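Long-range contacts in purine nucleoside phosphorylase (Schistosoma mansoni, PDB 5KO5), which catalyses the phosphorolysis of purine nucleosides, splitting them with phosphate into the free base and ribose 1-phosphate, and is held in this crystal with cytosine: residues A16-R21 against N54-P59; L100-M105 against V227-H232; R124-G129 against S241-N246; V132-H137 against V237-L242; A195-P200 against V219-V224. All blocks are in the same frame, centred on the assembly; numbering follows the deposited sequence. Where two conformers were deposited one is given.

Interaction 1. Residues A16-R21 against N54-P59; sequences ADYIKR and NIPNFP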
# COMPACT_ATOMS: atom_id res chain seq x y z
N ALA A 16 21.01 20.06 -13.17
CA ALA A 16 22.41 20.04 -12.75
C ALA A 16 23.22 21.11 -13.48
O ALA A 16 24.09 21.76 -12.87
CB ALA A 16 23.01 18.65 -12.94
N ASP A 17 22.93 21.34 -14.76
CA ASP A 17 23.61 22.40 -15.51
C ASP A 17 23.41 23.76 -14.85
O ASP A 17 24.36 24.54 -14.71
CB ASP A 17 23.10 22.44 -16.95
CG ASP A 17 23.65 21.32 -17.80
OD1 ASP A 17 24.61 20.66 -17.36
OD2 ASP A 17 23.12 21.11 -18.91
N TYR A 18 22.17 24.07 -14.47
CA TYR A 18 21.90 25.34 -13.80
C TYR A 18 22.68 25.44 -12.50
O TYR A 18 23.31 26.46 -12.22
CB TYR A 18 20.40 25.48 -13.54
CG TYR A 18 20.02 26.73 -12.77
CD1 TYR A 18 19.82 27.94 -13.43
CD2 TYR A 18 19.88 26.71 -11.39
CE1 TYR A 18 19.48 29.08 -12.73
CE2 TYR A 18 19.54 27.84 -10.68
CZ TYR A 18 19.34 29.03 -11.36
OH TYR A 18 19.00 30.16 -10.65
N ILE A 19 22.64 24.38 -11.69
CA ILE A 19 23.30 24.39 -10.39
C ILE A 19 24.81 24.55 -10.54
O ILE A 19 25.44 25.31 -9.80
CB ILE A 19 22.93 23.11 -9.61
CG1 ILE A 19 21.44 23.10 -9.27
CG2 ILE A 19 23.79 22.99 -8.35
CD1 ILE A 19 20.90 21.70 -9.07
N LYS A 20 25.41 23.84 -11.50
CA LYS A 20 26.85 23.95 -11.70
C LYS A 20 27.26 25.37 -12.06
O LYS A 20 28.27 25.88 -11.56
CB LYS A 20 27.31 22.97 -12.79
CG LYS A 20 27.39 21.53 -12.32
CD LYS A 20 28.05 20.62 -13.35
CE LYS A 20 27.08 20.23 -14.45
NZ LYS A 20 27.64 19.15 -15.31
N ARG A 21 26.47 26.04 -12.90
CA ARG A 21 26.77 27.42 -13.27
C ARG A 21 26.71 28.34 -12.06
O ARG A 21 27.63 29.12 -11.81
CB ARG A 21 25.76 27.90 -14.32
CG ARG A 21 25.99 27.42 -15.74
CD ARG A 21 24.78 27.77 -16.58
NE ARG A 21 24.16 29.01 -16.11
CZ ARG A 21 22.85 29.26 -16.13
NH1 ARG A 21 22.38 30.41 -15.69
NH2 ARG A 21 22.02 28.33 -16.59
N ASN A 54 14.02 28.27 -8.23
CA ASN A 54 14.88 28.79 -9.29
C ASN A 54 15.49 27.70 -10.17
O ASN A 54 16.04 28.03 -11.23
CB ASN A 54 16.02 29.64 -8.71
CG ASN A 54 15.53 30.92 -8.05
OD1 ASN A 54 14.42 31.38 -8.32
ND2 ASN A 54 16.37 31.50 -7.19
N ILE A 55 15.43 26.44 -9.78
CA ILE A 55 16.16 25.37 -10.45
C ILE A 55 15.23 24.75 -11.50
O ILE A 55 14.14 24.27 -11.14
CB ILE A 55 16.65 24.30 -9.47
CG1 ILE A 55 17.50 24.94 -8.36
CG2 ILE A 55 17.45 23.22 -10.23
CD1 ILE A 55 17.81 23.95 -7.25
N PRO A 56 15.63 24.70 -12.77
CA PRO A 56 14.80 24.04 -13.78
C PRO A 56 14.45 22.61 -13.39
O PRO A 56 15.31 21.84 -12.97
CB PRO A 56 15.67 24.07 -15.04
CG PRO A 56 16.62 25.19 -14.82
CD PRO A 56 16.88 25.24 -13.34
N ASN A 57 13.17 22.29 -13.49
CA ASN A 57 12.60 20.96 -13.29
C ASN A 57 12.54 20.53 -11.83
O ASN A 57 12.14 19.39 -11.58
CB ASN A 57 13.29 19.86 -14.10
CG ASN A 57 13.28 20.15 -15.58
OD1 ASN A 57 12.27 20.60 -16.12
ND2 ASN A 57 14.42 19.94 -16.24
N PHE A 58 12.93 21.37 -10.87
CA PHE A 58 12.77 20.97 -9.48
C PHE A 58 11.29 20.98 -9.12
O PHE A 58 10.51 21.75 -9.67
CB PHE A 58 13.56 21.88 -8.54
CG PHE A 58 14.77 21.21 -7.96
CD1 PHE A 58 15.75 20.67 -8.78
CD2 PHE A 58 14.93 21.09 -6.58
CE1 PHE A 58 16.87 20.04 -8.26
CE2 PHE A 58 16.04 20.45 -6.05
CZ PHE A 58 17.02 19.93 -6.89
N PRO A 59 10.88 20.11 -8.20
CA PRO A 59 9.45 20.02 -7.83
C PRO A 59 8.93 21.30 -7.17
O PRO A 59 9.63 21.96 -6.40
CB PRO A 59 9.40 18.84 -6.85
CG PRO A 59 10.82 18.59 -6.45
CD PRO A 59 11.69 19.05 -7.57
O HOH W 1 19.43 30.73 -7.92
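Tyr-18 reaches off the helix and meets residues 54-56 with different parts of the side chain. The near end, CB and CG, abuts the ring of Pro-56: CD of Pro-56 stands 3.5 Å from CG of Tyr-18, the two side chains running at about a right angle to each other. The far end of the phenol ring slides under the backbone carbonyl of Asn-54, whose O sits 3.4 Å above the ring plane of Tyr-18, displaced toward the rim. With CG anti to the backbone N (chi1 177°), the ring leaves the helix in the direction of the loop. At its tip OH comes within 3.6 Å of CB of Asn-54, and one water joins the polar ends, 2.8 Å from OH of Tyr-18 and accepting from ND2 of Asn-54.

The contact ties the N-terminal helix 9-23 to the connection between strands 47-51 and 69-75 of the phosphorylase-superfamily fold. Within that connection a type II beta turn runs from Ile-55 to Phe-58, closed by the bond from N of Phe-58 to O of Ile-55.

One residue along the helix, Ile-19 brings CD1 to 3.9 Å from CG2 of Ile-55, deeper in the interior, where Ile-50 and Leu-70 touch both side chains. The same CD1 lies near the ring of Phe-58, 4.4 Å from CE1. Inside the turn, Ile-55 sets its own CD1 over the centre of the Phe-58 ring, 3.9 Å above its plane.

Interaction 2. Residues L100-M105 against V227-H232; sequences LPIRVM and VIIACH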
# COMPACT_ATOMS: atom_id res chain seq x y z
N LEU A 100 13.88 13.20 -8.66
CA LEU A 100 14.68 14.13 -9.44
C LEU A 100 15.82 14.75 -8.64
O LEU A 100 16.96 14.76 -9.13
CB LEU A 100 13.81 15.15 -10.18
CG LEU A 100 14.66 16.09 -11.05
CD1 LEU A 100 14.06 16.30 -12.44
CD2 LEU A 100 14.87 17.42 -10.35
N PRO A 101 15.60 15.28 -7.43
CA PRO A 101 16.72 15.89 -6.70
C PRO A 101 17.87 14.93 -6.43
O PRO A 101 19.03 15.35 -6.46
CB PRO A 101 16.07 16.40 -5.41
CG PRO A 101 14.67 16.71 -5.82
CD PRO A 101 14.31 15.57 -6.75
N ILE A 102 17.57 13.66 -6.12
CA ILE A 102 18.64 12.70 -5.86
C ILE A 102 19.41 12.41 -7.14
O ILE A 102 20.64 12.28 -7.14
CB ILE A 102 18.06 11.41 -5.26
CG1 ILE A 102 17.24 11.68 -4.01
CG2 ILE A 102 19.20 10.44 -4.97
CD1 ILE A 102 17.98 12.45 -2.96
N ARG A 103 18.69 12.27 -8.26
CA ARG A 103 19.36 12.07 -9.53
C ARG A 103 20.18 13.29 -9.95
O ARG A 103 21.24 13.13 -10.57
CB ARG A 103 18.33 11.67 -10.58
CG ARG A 103 17.83 10.27 -10.28
CD ARG A 103 16.74 9.78 -11.21
NE ARG A 103 16.49 8.37 -10.92
CZ ARG A 103 15.43 7.69 -11.33
NH1 ARG A 103 14.50 8.28 -12.08
NH2 ARG A 103 15.28 6.42 -10.97
N VAL A 104 19.72 14.49 -9.60
CA VAL A 104 20.55 15.68 -9.80
C VAL A 104 21.82 15.59 -8.97
O VAL A 104 22.92 15.87 -9.46
CB VAL A 104 19.74 16.95 -9.49
CG1 VAL A 104 20.64 18.18 -9.44
CG2 VAL A 104 18.64 17.12 -10.55
N MET A 105 21.71 15.17 -7.70
CA MET A 105 22.91 14.94 -6.90
C MET A 105 23.87 14.00 -7.62
O MET A 105 25.07 14.25 -7.66
CB MET A 105 22.56 14.34 -5.54
CG MET A 105 21.92 15.31 -4.58
SD MET A 105 21.75 14.50 -2.99
CE MET A 105 20.98 15.81 -2.03
N VAL A 227 16.66 6.53 -0.08
CA VAL A 227 17.60 5.41 -0.08
C VAL A 227 17.48 4.62 -1.37
O VAL A 227 18.50 4.22 -1.96
CB VAL A 227 17.37 4.51 1.15
CG1 VAL A 227 18.19 3.24 1.03
CG2 VAL A 227 17.71 5.25 2.44
N ILE A 228 16.25 4.35 -1.81
CA ILE A 228 16.06 3.52 -2.99
C ILE A 228 16.53 4.25 -4.24
O ILE A 228 17.20 3.65 -5.09
CB ILE A 228 14.59 3.08 -3.08
CG1 ILE A 228 14.33 2.03 -1.99
CG2 ILE A 228 14.24 2.55 -4.47
CD1 ILE A 228 12.86 1.64 -1.83
N ILE A 229 16.23 5.54 -4.37
CA ILE A 229 16.69 6.28 -5.55
C ILE A 229 18.21 6.33 -5.56
O ILE A 229 18.84 6.15 -6.61
CB ILE A 229 16.05 7.68 -5.62
CG1 ILE A 229 14.52 7.56 -5.75
CG2 ILE A 229 16.63 8.46 -6.80
CD1 ILE A 229 14.03 6.70 -6.93
N ALA A 230 18.83 6.57 -4.40
CA ALA A 230 20.29 6.59 -4.31
C ALA A 230 20.88 5.23 -4.68
O ALA A 230 21.81 5.15 -5.49
CB ALA A 230 20.71 7.00 -2.90
N CYS A 231 20.33 4.16 -4.09
CA CYS A 231 20.83 2.81 -4.38
C CYS A 231 20.70 2.49 -5.86
O CYS A 231 21.61 1.92 -6.47
CB CYS A 231 20.05 1.81 -3.53
SG CYS A 231 20.55 0.09 -3.75
N HIS A 232 19.58 2.89 -6.46
CA HIS A 232 19.34 2.63 -7.87
C HIS A 232 20.44 3.24 -8.74
O HIS A 232 20.87 2.62 -9.73
CB HIS A 232 17.95 3.17 -8.22
CG HIS A 232 17.58 3.04 -9.66
ND1 HIS A 232 17.68 4.10 -10.55
CD2 HIS A 232 17.05 2.01 -10.36
CE1 HIS A 232 17.25 3.71 -11.73
NE2 HIS A 232 16.87 2.45 -11.65
O HOH W 2 18.10 6.61 -9.42
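Ile-102 and Ala-230 mark the nearest approach of two helices, their CA atoms 6.5 Å apart. The short axes pass at 9.4 Å with N-to-C directions 36° apart, so the pair is closer to parallel than to antiparallel. These are helices 95-108 and 224-232 of the phosphorylase fold, an alpha/beta architecture in which both pack on the central mixed sheet: Met-105 and Ala-230 each rest on Leu-113 of strand 112-121. The contact is buried throughout.

CG2 of Ile-229 is the methyl that enters the interface. It is anti to the backbone N (chi1, measured to CG1, is -62°) and comes to 3.6 Å from CB of Ile-102, with CG2 of the same residue almost as near. That second methyl continues across to the next residue, facing N of Ala-230. Arg-103 crosses Ile-229 at about a right angle, its CG 4.1 Å from CG2 of Ile-229, and its extended chain carries the guanidinium over to His-232. There the two flat groups are turned 42° apart. Each has its main polar partner further out: NH1 of Arg-103 bonds O of Ala-7, and NE2 of His-232 bonds OD1 of Asn-153. Between guanidinium and imidazole a water lies in the plane of both groups, accepting from NE of Arg-103 at 2.8 Å. It stands 2.8 Å from ND1 of His-232 and donates to O of Ile-229.

Interaction 3. Residues R124-G129 against S241-N246; sequences RKLKSG and SLIANN. With CYT (6-aminopyrimidin-2(1H)-one), chain B.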
# COMPACT_ATOMS: atom_id res chain seq x y z
N ARG A 124 12.59 -2.67 22.27
CA ARG A 124 12.54 -2.27 23.67
C ARG A 124 13.81 -1.62 24.15
O ARG A 124 13.78 -0.90 25.16
CB ARG A 124 12.24 -3.48 24.55
CG ARG A 124 11.16 -3.22 25.61
CD ARG A 124 9.77 -3.08 25.04
NE ARG A 124 9.71 -2.98 23.59
CZ ARG A 124 9.64 -4.00 22.75
NH1 ARG A 124 9.58 -5.25 23.21
NH2 ARG A 124 9.64 -3.75 21.45
N LYS A 125 14.94 -1.86 23.48
CA LYS A 125 16.19 -1.28 23.95
C LYS A 125 16.29 0.21 23.67
O LYS A 125 17.22 0.85 24.17
CB LYS A 125 17.37 -2.02 23.31
CG LYS A 125 17.49 -3.47 23.72
CD LYS A 125 18.61 -4.15 22.95
CE LYS A 125 18.83 -5.57 23.42
NZ LYS A 125 19.98 -6.19 22.71
N LEU A 126 15.36 0.78 22.92
CA LEU A 126 15.48 2.13 22.40
C LEU A 126 14.77 3.13 23.30
O LEU A 126 13.58 2.97 23.61
CB LEU A 126 14.92 2.21 20.98
CG LEU A 126 15.67 1.35 19.95
CD1 LEU A 126 14.99 1.41 18.58
CD2 LEU A 126 17.14 1.76 19.86
N LYS A 127 15.49 4.17 23.72
CA LYS A 127 14.98 5.26 24.53
C LYS A 127 14.94 6.53 23.70
O LYS A 127 15.68 6.69 22.73
CB LYS A 127 15.90 5.56 25.71
CG LYS A 127 16.09 4.48 26.73
CD LYS A 127 16.96 5.04 27.84
CE LYS A 127 17.49 3.95 28.75
NZ LYS A 127 18.34 2.98 28.01
N SER A 128 14.07 7.46 24.11
CA SER A 128 14.07 8.79 23.52
C SER A 128 15.47 9.39 23.59
O SER A 128 16.13 9.34 24.63
CB SER A 128 13.09 9.67 24.31
OG SER A 128 13.01 10.97 23.77
N GLY A 129 15.92 9.95 22.47
CA GLY A 129 17.25 10.51 22.38
C GLY A 129 18.33 9.57 21.89
O GLY A 129 19.47 10.01 21.70
N SER A 241 18.55 7.33 12.38
CA SER A 241 17.32 7.79 13.02
C SER A 241 17.61 8.29 14.42
O SER A 241 18.34 7.65 15.18
CB SER A 241 16.31 6.65 13.16
OG SER A 241 15.75 6.31 11.91
N LEU A 242 17.03 9.44 14.76
CA LEU A 242 16.98 9.90 16.14
C LEU A 242 15.64 9.46 16.72
O LEU A 242 14.59 9.77 16.16
CB LEU A 242 17.11 11.42 16.19
CG LEU A 242 16.88 12.09 17.56
CD1 LEU A 242 17.85 11.57 18.61
CD2 LEU A 242 17.00 13.59 17.41
N ILE A 243 15.69 8.72 17.83
CA ILE A 243 14.48 8.15 18.42
C ILE A 243 13.77 9.24 19.22
O ILE A 243 14.30 9.73 20.23
CB ILE A 243 14.81 6.93 19.29
CG1 ILE A 243 15.54 5.86 18.46
CG2 ILE A 243 13.54 6.40 19.95
CD1 ILE A 243 14.78 5.42 17.20
N ALA A 244 12.57 9.61 18.79
CA ALA A 244 11.81 10.64 19.50
C ALA A 244 11.12 10.09 20.74
O ALA A 244 10.93 10.81 21.72
CB ALA A 244 10.77 11.27 18.57
N ASN A 245 10.75 8.81 20.72
CA ASN A 245 9.93 8.21 21.76
C ASN A 245 9.97 6.72 21.50
O ASN A 245 10.29 6.28 20.40
CB ASN A 245 8.48 8.69 21.67
CG ASN A 245 7.79 8.20 20.41
OD1 ASN A 245 8.17 8.58 19.30
ND2 ASN A 245 6.81 7.32 20.57
N ASN A 246 9.64 5.93 22.52
CA ASN A 246 9.42 4.51 22.31
C ASN A 246 7.92 4.28 22.22
O ASN A 246 7.20 4.40 23.23
CB ASN A 246 10.04 3.65 23.41
CG ASN A 246 10.00 2.20 23.05
OD1 ASN A 246 8.93 1.62 22.97
ND2 ASN A 246 11.16 1.61 22.75
N3 CYT B . 6.97 8.36 14.45
C4 CYT B . 7.41 8.82 15.62
N1 CYT B . 8.27 10.02 13.35
C2 CYT B . 7.37 8.95 13.29
O2 CYT B . 6.94 8.57 12.20
N4 CYT B . 6.97 8.21 16.73
C5 CYT B . 8.34 9.90 15.70
C6 CYT B . 8.73 10.47 14.55
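Asn-246 turns its side-chain amide onto the loop and gives ND2 to O of Leu-126, 2.9 Å away. The bond is fairly straight (161° at H), lies in the carbonyl plane and meets a lone pair of that oxygen. The same ND2 also bonds O of Asn-123, while OD1 takes N of Leu-249, so Asn-246 N-caps the following helix as it ties down the loop 124-129 that leads into strand 131-139. Farther along, N of Gly-129 donates to O of Ile-243 at 2.8 Å. In one of its two conformers Ser-128 can also place OG 2.9 Å from O of Ala-244, a bond that is therefore doubtful as a constant feature. Apolar packing accompanies the bonds: CD1 of Leu-126 rests 4.2 Å from CD1 of Ile-243.

On the pocket side, Asn-245 points its CB away from the loop, and its OD1 accepts from N4 of cytosine at 2.9 Å. Its ND2 is taken by OD2 of Asp-250 and OG of Ser-247, which fixes the amide flip and leaves the oxygen turned to the ligand. The exocyclic amine of the bound cytosine thus meets an acceptor, and Glu-203 also hydrogen-bonds the base, consistent with a site able to take an amino group here.

Interaction 4. Residues V132-H137 against V237-L242; sequences VLIKGH and VLAVSL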
# COMPACT_ATOMS: atom_id res chain seq x y z
N VAL A 132 19.82 5.42 15.95
CA VAL A 132 19.83 4.10 15.31
C VAL A 132 20.48 4.21 13.94
O VAL A 132 19.98 4.93 13.06
CB VAL A 132 18.42 3.50 15.22
CG1 VAL A 132 18.47 2.16 14.50
CG2 VAL A 132 17.84 3.34 16.62
N LEU A 133 21.60 3.51 13.76
CA LEU A 133 22.18 3.34 12.44
C LEU A 133 21.29 2.36 11.68
O LEU A 133 21.12 1.21 12.10
CB LEU A 133 23.60 2.78 12.55
CG LEU A 133 24.54 3.56 13.47
CD1 LEU A 133 25.90 2.87 13.55
CD2 LEU A 133 24.69 5.00 13.00
N ILE A 134 20.71 2.81 10.58
CA ILE A 134 19.77 1.96 9.85
C ILE A 134 20.54 0.95 9.01
O ILE A 134 21.42 1.32 8.23
CB ILE A 134 18.82 2.81 9.00
CG1 ILE A 134 17.99 3.69 9.93
CG2 ILE A 134 17.91 1.89 8.15
CD1 ILE A 134 17.21 4.76 9.21
N LYS A 135 20.23 -0.33 9.19
CA LYS A 135 20.94 -1.39 8.48
C LYS A 135 20.07 -2.13 7.48
O LYS A 135 20.57 -2.99 6.75
CB LYS A 135 21.57 -2.40 9.46
CG LYS A 135 20.58 -3.15 10.32
CD LYS A 135 21.31 -4.11 11.26
CE LYS A 135 20.37 -4.72 12.29
NZ LYS A 135 19.41 -5.68 11.69
N GLY A 136 18.79 -1.80 7.41
CA GLY A 136 17.86 -2.44 6.50
C GLY A 136 16.50 -1.82 6.71
O GLY A 136 16.31 -0.99 7.61
N HIS A 137 15.54 -2.23 5.88
CA HIS A 137 14.22 -1.61 6.00
C HIS A 137 13.09 -2.56 5.63
O HIS A 137 13.29 -3.58 4.96
CB HIS A 137 14.11 -0.29 5.22
CG HIS A 137 14.17 -0.44 3.72
ND1 HIS A 137 15.01 0.33 2.95
CD2 HIS A 137 13.45 -1.20 2.86
CE1 HIS A 137 14.83 0.03 1.67
NE2 HIS A 137 13.88 -0.89 1.59
N VAL A 237 24.82 5.05 0.97
CA VAL A 237 23.95 5.74 1.92
C VAL A 237 24.33 5.38 3.35
O VAL A 237 24.60 4.22 3.66
CB VAL A 237 22.47 5.37 1.69
CG1 VAL A 237 21.60 5.99 2.79
CG2 VAL A 237 22.00 5.84 0.33
N LEU A 238 24.34 6.40 4.21
CA LEU A 238 24.31 6.24 5.66
C LEU A 238 23.04 6.93 6.13
O LEU A 238 22.84 8.11 5.81
CB LEU A 238 25.51 6.92 6.32
CG LEU A 238 25.43 6.95 7.85
CD1 LEU A 238 25.56 5.54 8.44
CD2 LEU A 238 26.49 7.87 8.42
N ALA A 239 22.18 6.22 6.86
CA ALA A 239 20.93 6.77 7.35
C ALA A 239 20.87 6.55 8.85
O ALA A 239 21.08 5.43 9.31
CB ALA A 239 19.74 6.10 6.68
N VAL A 240 20.58 7.61 9.60
CA VAL A 240 20.57 7.56 11.06
C VAL A 240 19.24 8.11 11.56
O VAL A 240 18.85 9.22 11.18
CB VAL A 240 21.74 8.38 11.65
CG1 VAL A 240 21.67 8.37 13.18
CG2 VAL A 240 23.06 7.82 11.15
N SER A 241 18.55 7.33 12.38
CA SER A 241 17.32 7.79 13.02
C SER A 241 17.61 8.29 14.42
O SER A 241 18.34 7.65 15.18
CB SER A 241 16.31 6.65 13.16
OG SER A 241 15.75 6.31 11.91
N LEU A 242 17.03 9.44 14.76
CA LEU A 242 16.98 9.90 16.14
C LEU A 242 15.64 9.46 16.72
O LEU A 242 14.59 9.77 16.16
CB LEU A 242 17.11 11.42 16.19
CG LEU A 242 16.88 12.09 17.56
CD1 LEU A 242 17.85 11.57 18.61
CD2 LEU A 242 17.00 13.59 17.41
O HOH W 3 22.86 3.48 7.33
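Ile-134 lays its CD1 methyl across two residues of the partner strand, 3.8 Å from CB of Ala-239 and 3.4 Å from OG of Ser-241. CG1 stands anti to the carbonyl carbon (chi1 -63°), and the extended chain beyond it carries the methyl along the strand from the first of these residues to the second. The hydroxyl it touches is engaged elsewhere, with OD1 of Asn-117 on strand 112-121. Tyr-194 touches both Ile-134 and Ser-241, adding an aromatic ring beside them.

Leu-133 and Val-240 point to the face opposite Val-132 and Ser-241. CD2 of Leu-133 meets CG2 of Val-240 at 3.7 Å, and the two side chains run alongside each other in the same direction. Ala-176 of helix 170-182 packs against Leu-133.

Strands 131-139 and 236-246 are antiparallel neighbours in the central mixed sheet of the phosphorylase fold, though strongly twisted here, with short-segment directions 132° apart. Val-132 and Ser-241 form the hydrogen-bonded pair: N of Val-132 donates to O of Ser-241 at 2.8 Å, and N of Ser-241 returns a bond to O of Val-132 at 2.9 Å. Leu-133 and Val-240 make the non-hydrogen-bonded pair, where CA of Val-240 also offers a CA-H...O contact to O of Val-132. Next along the ladder, N of Ile-134 bonds O of Ala-239.

Beyond that bond the strands diverge and a water takes over the pairing, accepting from N of Ala-239 at 2.9 Å and lying 2.7 Å from O of Ile-134.

Interaction 5. Residues A195-P200 against V219-V224; sequences AFNGGP and VGMSTV. With CYT (6-aminopyrimidin-2(1H)-one), chain B.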
# COMPACT_ATOMS: atom_id res chain seq x y z
N ALA A 195 11.10 0.62 9.59
CA ALA A 195 9.83 0.43 8.88
C ALA A 195 9.37 1.76 8.33
O ALA A 195 9.29 2.74 9.08
CB ALA A 195 8.76 -0.10 9.83
N PHE A 196 9.04 1.79 7.04
CA PHE A 196 8.52 3.00 6.39
C PHE A 196 7.00 2.96 6.46
O PHE A 196 6.36 2.12 5.81
CB PHE A 196 9.03 3.05 4.95
CG PHE A 196 8.56 4.24 4.14
CD1 PHE A 196 8.12 5.43 4.73
CD2 PHE A 196 8.55 4.15 2.75
CE1 PHE A 196 7.69 6.50 3.95
CE2 PHE A 196 8.11 5.23 1.95
CZ PHE A 196 7.70 6.41 2.56
N ASN A 197 6.43 3.83 7.31
CA ASN A 197 5.01 4.15 7.35
C ASN A 197 4.78 5.37 6.49
O ASN A 197 5.32 6.44 6.77
CB ASN A 197 4.62 4.48 8.79
CG ASN A 197 3.25 5.13 8.91
OD1 ASN A 197 2.37 4.88 8.09
ND2 ASN A 197 3.06 5.94 9.95
N GLY A 198 4.00 5.23 5.41
CA GLY A 198 3.76 6.37 4.55
C GLY A 198 3.29 7.61 5.30
O GLY A 198 3.62 8.73 4.91
N GLY A 199 2.48 7.43 6.34
CA GLY A 199 2.03 8.57 7.12
C GLY A 199 0.88 9.33 6.46
O GLY A 199 0.37 8.90 5.43
N PRO A 200 0.51 10.50 6.99
CA PRO A 200 1.23 11.28 8.01
C PRO A 200 0.70 11.05 9.43
O PRO A 200 1.19 11.72 10.35
CB PRO A 200 0.95 12.72 7.59
CG PRO A 200 -0.48 12.63 7.02
CD PRO A 200 -0.52 11.29 6.29
N VAL A 219 10.30 3.10 13.36
CA VAL A 219 9.30 3.41 12.33
C VAL A 219 9.32 4.91 12.04
O VAL A 219 9.45 5.73 12.96
CB VAL A 219 7.89 2.90 12.73
CG1 VAL A 219 7.40 3.55 14.03
CG2 VAL A 219 6.88 3.14 11.60
N GLY A 220 9.20 5.27 10.77
CA GLY A 220 9.11 6.68 10.43
C GLY A 220 8.54 6.83 9.04
O GLY A 220 8.21 5.85 8.37
N MET A 221 8.47 8.09 8.60
CA MET A 221 7.70 8.46 7.42
C MET A 221 8.57 8.97 6.27
O MET A 221 8.07 9.66 5.37
CB MET A 221 6.64 9.51 7.76
CG MET A 221 5.74 9.15 8.92
SD MET A 221 4.65 10.52 9.31
CE MET A 221 3.98 9.94 10.87
N SER A 222 9.85 8.63 6.26
CA SER A 222 10.72 9.21 5.26
C SER A 222 11.81 8.21 4.92
O SER A 222 11.70 7.02 5.24
CB SER A 222 11.33 10.53 5.78
OG SER A 222 12.25 10.25 6.81
N THR A 223 12.86 8.71 4.27
CA THR A 223 14.17 8.07 4.18
C THR A 223 14.23 6.95 3.15
O THR A 223 15.06 6.98 2.25
CB THR A 223 14.66 7.63 5.55
OG1 THR A 223 14.78 8.81 6.38
CG2 THR A 223 16.02 6.95 5.46
N VAL A 224 13.36 5.95 3.28
CA VAL A 224 13.34 4.81 2.36
C VAL A 224 13.21 5.23 0.89
O VAL A 224 13.93 4.67 0.05
CB VAL A 224 12.30 3.76 2.81
CG1 VAL A 224 12.05 2.72 1.72
CG2 VAL A 224 12.76 3.10 4.11
N3 CYT B . 6.97 8.36 14.45
C4 CYT B . 7.41 8.82 15.62
N1 CYT B . 8.27 10.02 13.35
C2 CYT B . 7.37 8.95 13.29
O2 CYT B . 6.94 8.57 12.20
N4 CYT B . 6.97 8.21 16.73
C5 CYT B . 8.34 9.90 15.70
C6 CYT B . 8.73 10.47 14.55
O HOH W 4 5.82 9.72 3.53
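Ala-195 pairs with Val-219 and Phe-196 with Gly-220 in a parallel ladder: N of Gly-220 donates to O of Ala-195 at 3.0 Å, and N of Asn-197 donates to O of Gly-220 at 2.9 Å. CA-H...O contacts run beside them, among them CA of Met-221 to O of Asn-197 at 3.2 Å. Where the strands end, a water bridges the carbonyls of Gly-198 and Met-221, donating to both. The side chain of Asn-197 secures its own loop, ND2 bonding O of Thr-201.

Among the van der Waals contacts, Phe-196 rests CD2 3.8 Å from CB of Val-224, while its edge faces O of Gly-220. Met-221, extended beyond CG, runs along the 198-200 loop, its SD 3.9 Å from CA of Gly-199 and its CE 3.4 Å from O of Pro-200, which follows a cis peptide.

Met-221 also meets the ligand: its CE lies 3.5 Å from O2 of cytosine, and CA of Gly-220 approaches the same oxygen. O of Val-219 lies 3.8 Å from C2 of cytosine, so all three residues form part of the base pocket.

Strands 189-196 and 218-220 are joined through helix 205-213 as a beta-alpha-beta unit, and Leu-211 of that helix touches Ala-195 and Val-219. Phe-161 of the third subunit packs on Met-221, while Val-224 starts helix 224-232 beside strand 131-139.

In the fold
From the N terminus, interaction 1 closes first, tying helix 9-23 to the loop after strand 47-51 before any other contact opens. Interaction 2 opens next on helix 95-108, which touches interaction 1 through Val-104 and Leu-100, and closes on helix 224-232. Interactions 3 and 4 open within that span and close beyond it on strand 236-246, so both cross interaction 2; they share Ser-241 and Leu-242. Interaction 5, which closes a shorter span through helix 205-213, falls within the spans of interactions 2, 3 and 4. Interactions 3, 4 and 5 reach the same sheet, 3 and 5 touching cytosine, while interactions 1 and 3 lie on opposite sides of the chain's centre, their centres about 37 Å apart.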